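Local coordinates for protein glucanase (Clostridium thermocellum, PDB 5GXX) that probably hydrolyses internal beta-1,4-glucosidic bonds of cellulose as a family 9 endoglucanase of the cellulosome, with a calcium-bearing catalytic domain, at residues Phe190-His194 / Cys244-Cys248; Trp198-Leu202 / Tyr224-Leu228. The protein carries 1 engineered substitution. All coordinates share one frame; numbering follows the deposited sequence.

Interaction 1 of 2, residues Phe190-His194 / Cys244-Cys248; sequences FYSSH and CWDDC. With CA (calcium ion), chain C.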
loop_
_atom_site.group_PDB
_atom_site.type_symbol
_atom_site.label_atom_id
_atom_site.label_comp_id
_atom_site.label_asym_id
_atom_site.label_seq_id
_atom_site.Cartn_x
_atom_site.Cartn_y
_atom_site.Cartn_z
ATOM N N PHE A 190 -12.274 -21.537 24.880
ATOM C CA PHE A 190 -11.317 -20.915 25.804
ATOM C C PHE A 190 -11.488 -21.528 27.194
ATOM O O PHE A 190 -10.571 -22.159 27.733
ATOM C CB PHE A 190 -11.493 -19.387 25.837
ATOM C CG PHE A 190 -11.341 -18.726 24.489
ATOM C CD1 PHE A 190 -10.086 -18.432 23.971
ATOM C CD2 PHE A 190 -12.459 -18.458 23.708
ATOM C CE1 PHE A 190 -9.938 -17.835 22.721
ATOM C CE2 PHE A 190 -12.325 -17.873 22.449
ATOM C CZ PHE A 190 -11.063 -17.554 21.947
ATOM N N TYR A 191 -12.695 -21.392 27.733
ATOM C CA TYR A 191 -13.091 -21.999 29.002
ATOM C C TYR A 191 -14.463 -22.690 28.874
ATOM O O TYR A 191 -15.399 -22.395 29.617
ATOM C CB TYR A 191 -13.079 -20.945 30.120
ATOM C CG TYR A 191 -11.664 -20.504 30.457
ATOM C CD1 TYR A 191 -10.840 -21.301 31.248
ATOM C CD2 TYR A 191 -11.137 -19.313 29.965
ATOM C CE1 TYR A 191 -9.530 -20.928 31.539
ATOM C CE2 TYR A 191 -9.817 -18.927 30.257
ATOM C CZ TYR A 191 -9.034 -19.735 31.055
ATOM O OH TYR A 191 -7.741 -19.372 31.365
ATOM N N SER A 192 -14.570 -23.616 27.923
ATOM C CA SER A 192 -15.781 -24.418 27.764
ATOM C C SER A 192 -16.094 -25.196 29.043
ATOM O O SER A 192 -15.159 -25.617 29.740
ATOM C CB SER A 192 -15.612 -25.388 26.585
ATOM O OG SER A 192 -15.728 -24.706 25.343
ATOM N N SER A 193 -17.379 -25.368 29.359
ATOM C CA SER A 193 -17.772 -26.219 30.479
ATOM C C SER A 193 -17.644 -27.674 30.031
ATOM O O SER A 193 -18.437 -28.166 29.230
ATOM C CB SER A 193 -19.201 -25.893 30.956
ATOM O OG SER A 193 -19.587 -26.715 32.046
ATOM N N HIS A 194 -16.608 -28.358 30.505
ATOM C CA HIS A 194 -16.339 -29.737 30.085
ATOM C C HIS A 194 -17.051 -30.760 30.959
ATOM O O HIS A 194 -17.630 -31.726 30.468
ATOM C CB HIS A 194 -14.833 -30.020 30.124
ATOM C CG HIS A 194 -14.038 -29.094 29.259
ATOM N ND1 HIS A 194 -14.094 -29.133 27.882
ATOM C CD2 HIS A 194 -13.217 -28.064 29.573
ATOM C CE1 HIS A 194 -13.320 -28.184 27.386
ATOM N NE2 HIS A 194 -12.788 -27.511 28.390
ATOM N N CYS A 244 -9.626 -27.908 39.367
ATOM C CA CYS A 244 -9.282 -26.804 38.479
ATOM C C CYS A 244 -10.499 -25.940 38.171
ATOM O O CYS A 244 -11.615 -26.225 38.627
ATOM C CB CYS A 244 -8.719 -27.369 37.171
ATOM S SG CYS A 244 -9.923 -28.338 36.188
ATOM N N TRP A 245 -10.277 -24.906 37.366
ATOM C CA TRP A 245 -11.341 -23.958 36.998
ATOM C C TRP A 245 -12.620 -24.613 36.483
ATOM O O TRP A 245 -13.689 -24.032 36.640
ATOM C CB TRP A 245 -10.854 -22.919 35.981
ATOM C CG TRP A 245 -10.400 -23.561 34.693
ATOM C CD1 TRP A 245 -9.137 -23.999 34.383
ATOM C CD2 TRP A 245 -11.222 -23.906 33.571
ATOM N NE1 TRP A 245 -9.121 -24.592 33.145
ATOM C CE2 TRP A 245 -10.387 -24.532 32.617
ATOM C CE3 TRP A 245 -12.577 -23.735 33.271
ATOM C CZ2 TRP A 245 -10.865 -24.996 31.386
ATOM C CZ3 TRP A 245 -13.051 -24.188 32.045
ATOM C CH2 TRP A 245 -12.200 -24.817 31.125
ATOM N N ASP A 246 -12.503 -25.759 35.819
ATOM C CA ASP A 246 -13.654 -26.431 35.224
ATOM C C ASP A 246 -14.417 -27.363 36.174
ATOM O O ASP A 246 -15.593 -27.697 35.969
ATOM C CB ASP A 246 -13.195 -27.243 34.014
ATOM C CG ASP A 246 -14.353 -27.892 33.293
ATOM O OD1 ASP A 246 -15.126 -27.156 32.660
ATOM O OD2 ASP A 246 -14.506 -29.127 33.395
ATOM N N ASP A 247 -13.703 -27.807 37.206
ATOM C CA ASP A 247 -14.159 -28.899 38.045
ATOM C C ASP A 247 -13.518 -28.905 39.432
ATOM O O ASP A 247 -12.368 -29.319 39.621
ATOM C CB ASP A 247 -13.926 -30.227 37.325
ATOM C CG ASP A 247 -14.614 -31.396 37.999
ATOM O OD1 ASP A 247 -15.192 -31.223 39.102
ATOM O OD2 ASP A 247 -14.530 -32.501 37.420
ATOM N N CYS A 248 -14.304 -28.455 40.399
ATOM C CA CYS A 248 -13.911 -28.347 41.794
ATOM C C CYS A 248 -14.480 -29.458 42.670
ATOM O O CYS A 248 -14.424 -29.360 43.895
ATOM C CB CYS A 248 -14.323 -26.973 42.340
ATOM S SG CYS A 248 -13.329 -25.593 41.753
HETATM CA CA CA C . -17.904 -28.072 36.062
HETATM O O HOH W 1 -17.692 -27.128 34.013
#

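Interaction 2 of 2, residues Trp198-Leu202 / Tyr224-Leu228; sequences WDELL and YTPKL. Engineered in segment 224-228: Thr225 (natural residue Ile). With CA (calcium ion), chain C.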
loop_
_atom_site.group_PDB
_atom_site.type_symbol
_atom_site.label_atom_id
_atom_site.label_comp_id
_atom_site.label_asym_id
_atom_site.label_seq_id
_atom_site.Cartn_x
_atom_site.Cartn_y
_atom_site.Cartn_z
ATOM N N TRP A 198 -22.818 -29.833 37.677
ATOM C CA TRP A 198 -23.085 -30.434 38.983
ATOM C C TRP A 198 -21.948 -30.218 39.987
ATOM O O TRP A 198 -22.197 -30.016 41.182
ATOM C CB TRP A 198 -23.454 -31.919 38.867
ATOM C CG TRP A 198 -24.708 -32.169 38.069
ATOM C CD1 TRP A 198 -24.791 -32.770 36.846
ATOM C CD2 TRP A 198 -26.050 -31.816 38.433
ATOM N NE1 TRP A 198 -26.104 -32.822 36.427
ATOM C CE2 TRP A 198 -26.894 -32.238 37.382
ATOM C CE3 TRP A 198 -26.619 -31.179 39.546
ATOM C CZ2 TRP A 198 -28.283 -32.054 37.416
ATOM C CZ3 TRP A 198 -28.009 -31.003 39.580
ATOM C CH2 TRP A 198 -28.814 -31.434 38.518
ATOM N N ASP A 199 -20.702 -30.279 39.525
ATOM C CA ASP A 199 -19.582 -30.015 40.420
ATOM C C ASP A 199 -19.559 -28.586 40.979
ATOM O O ASP A 199 -19.242 -28.403 42.152
ATOM C CB ASP A 199 -18.246 -30.328 39.724
ATOM C CG ASP A 199 -18.118 -29.640 38.367
ATOM O OD1 ASP A 199 -18.736 -30.121 37.393
ATOM O OD2 ASP A 199 -17.396 -28.623 38.270
ATOM N N GLU A 200 -19.905 -27.583 40.175
ATOM C CA GLU A 200 -19.994 -26.216 40.692
ATOM C C GLU A 200 -21.100 -26.085 41.739
ATOM O O GLU A 200 -20.950 -25.369 42.730
ATOM C CB GLU A 200 -20.242 -25.184 39.585
ATOM C CG GLU A 200 -19.072 -24.895 38.650
ATOM C CD GLU A 200 -18.841 -25.970 37.617
ATOM O OE1 GLU A 200 -19.697 -26.881 37.505
ATOM O OE2 GLU A 200 -17.809 -25.907 36.905
ATOM N N LEU A 201 -22.227 -26.751 41.510
ATOM C CA LEU A 201 -23.289 -26.681 42.522
ATOM C C LEU A 201 -22.854 -27.323 43.832
ATOM O O LEU A 201 -23.162 -26.798 44.900
ATOM C CB LEU A 201 -24.618 -27.277 42.035
ATOM C CG LEU A 201 -25.257 -26.591 40.831
ATOM C CD1 LEU A 201 -26.523 -27.396 40.461
ATOM C CD2 LEU A 201 -25.606 -25.136 41.148
ATOM N N LEU A 202 -22.171 -28.461 43.739
ATOM C CA LEU A 202 -21.548 -29.086 44.906
ATOM C C LEU A 202 -20.597 -28.156 45.652
ATOM O O LEU A 202 -20.683 -28.012 46.873
ATOM C CB LEU A 202 -20.756 -30.331 44.477
ATOM C CG LEU A 202 -19.971 -31.050 45.581
ATOM C CD1 LEU A 202 -20.877 -31.527 46.711
ATOM C CD2 LEU A 202 -19.218 -32.214 44.948
ATOM N N TYR A 224 -26.018 -33.758 45.230
ATOM C CA TYR A 224 -25.371 -33.596 43.931
ATOM C C TYR A 224 -24.377 -34.705 43.615
ATOM O O TYR A 224 -24.057 -34.909 42.442
ATOM C CB TYR A 224 -24.645 -32.251 43.824
ATOM C CG TYR A 224 -25.522 -31.031 43.989
ATOM C CD1 TYR A 224 -26.640 -30.825 43.186
ATOM C CD2 TYR A 224 -25.204 -30.060 44.932
ATOM C CE1 TYR A 224 -27.438 -29.696 43.344
ATOM C CE2 TYR A 224 -25.993 -28.925 45.090
ATOM C CZ TYR A 224 -27.110 -28.754 44.299
ATOM O OH TYR A 224 -27.880 -27.612 44.463
ATOM N N THR A 225 -23.896 -35.414 44.633
ATOM C CA THR A 225 -22.819 -36.380 44.399
ATOM C C THR A 225 -23.146 -37.487 43.393
ATOM O O THR A 225 -22.301 -37.818 42.571
ATOM C CB THR A 225 -22.185 -36.951 45.694
ATOM O OG1 THR A 225 -23.179 -37.606 46.491
ATOM C CG2 THR A 225 -21.548 -35.839 46.508
ATOM N N PRO A 226 -24.382 -38.026 43.396
ATOM C CA PRO A 226 -24.732 -39.034 42.391
ATOM C C PRO A 226 -24.817 -38.521 40.955
ATOM O O PRO A 226 -24.824 -39.326 40.024
ATOM C CB PRO A 226 -26.113 -39.519 42.851
ATOM C CG PRO A 226 -26.111 -39.236 44.310
ATOM C CD PRO A 226 -25.456 -37.904 44.398
ATOM N N LYS A 227 -24.863 -37.203 40.781
ATOM C CA LYS A 227 -24.889 -36.550 39.469
ATOM C C LYS A 227 -23.496 -36.246 38.900
ATOM O O LYS A 227 -23.338 -35.872 37.728
ATOM C CB LYS A 227 -25.705 -35.255 39.554
ATOM C CG LYS A 227 -27.106 -35.441 40.156
ATOM C CD LYS A 227 -27.988 -36.345 39.294
ATOM C CE LYS A 227 -28.304 -35.736 37.930
ATOM N NZ LYS A 227 -29.239 -36.603 37.154
ATOM N N LEU A 228 -22.472 -36.415 39.729
ATOM C CA LEU A 228 -21.114 -36.160 39.262
ATOM C C LEU A 228 -20.722 -37.224 38.249
ATOM O O LEU A 228 -21.240 -38.344 38.280
ATOM C CB LEU A 228 -20.122 -36.178 40.427
ATOM C CG LEU A 228 -20.329 -35.113 41.505
ATOM C CD1 LEU A 228 -19.452 -35.425 42.704
ATOM C CD2 LEU A 228 -20.075 -33.712 40.985
HETATM CA CA CA C . -17.904 -28.072 36.062
HETATM O O HOH W 1 -17.692 -27.128 34.013
#

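Interaction 1 of 2, residues Phe190-His194 / Cys244-Cys248
Tyr191 points the edge of its ring at the face of Trp245 in a T-shaped stack, the planes at 89° and the ring centroids 4.7 Å apart. Its CD1 stands over the centre of the indole, 3.5 Å from Trp245 CD2, while Asp246 CB lies against the opposite face, offset toward the rim. His194 completes the aromatic cluster rim to rim, its CD2 3.7 Å from Trp245 CH2. Beside the rings, His194 N gives a nearly straight hydrogen bond (168°) to Asp246 OD1 at 2.9 Å, reaching it on the syn side, somewhat out of the carboxylate plane. Asp246 CG lies opposite its own backbone N (chi1 -176°), which swings the carboxylate to the 190-194 loop. Trp245 and Asp246 are the central residues of a type I turn, Cys244 to Asp247, in the helical catalytic domain of family 9. The turn presents Asp246 O to calcium at 2.3 Å; a calcium-bound water donates to both Asp246 OD1 and Ser193 OG, so one water, coordinated to the metal, is hydrogen-bonded to both segments. Ser193 OG also bonds to Asp181. Farther out, Tyr191 OH bonds to Asp50, and Phe190 O to a bound Tris molecule, probably from the crystallisation liquor, which may mark a pocket.

Interaction 2 of 2, residues Trp198-Leu202 / Tyr224-Leu228
The first turn of helix 198-212 lies beside a short 3-10 segment, 225-227, with Trp198 CA 6.1 Å from Leu228 CA and Leu202 CA 6.0 Å from Tyr224 CA. Between the segments the contact is made by side chains without a direct hydrogen bond. Lys227 lays CB over the face of the Trp198 five-membered ring, 3.6 Å from its centroid and 11° off the normal, a CH-pi contact. Bends at chi2 and chi3 (-64° and -65°) fold the lysine chain back along the indole, bringing CE to 3.7 Å from Trp198 CZ2. The edge of the same indole meets Tyr224, CE3 to CD1 at 3.7 Å. Tyr224 in turn receives Leu201 CB over its ring face, a second CH-pi contact, and its OH bonds to Asp176 on helix 162-178. The contact packs the start of helix 198-212 against the 3-10 turn following helix 215-224, inside the alpha-helical barrel typical of family 9. Leu228 packs CD1 against Leu202 CD2 at 3.9 Å and sets CD2 against the backbone of Asp199. Asp199, whose CB still touches Leu228 CD2, and Glu200, which makes no contact with 224-228, each grip calcium with both carboxylate oxygens, Asp199 OD2 at 2.3 Å. Ser195, Gly196 and Asp246 complete the protein ligands.

From the N terminus, the chain leaves helix 162-178, runs through the 190-194 loop, supplies Ser195 and Gly196 to calcium and enters helix 198-212. It returns along helix 215-224 into segment 224-228, which meets the start of helix 198-212 in interaction 2, closing a loop of 21 residues that is almost wholly helical. The chain then reaches 244-248, just before helix 249-260, where interaction 1 closes a wider loop of 49 residues around the first; the two nest and do not cross. Their centres are 14 Å apart, and one calcium with its water ties them together, taking ligands from segments 198-202 and 244-248. Asp247 also touches Asp199 directly.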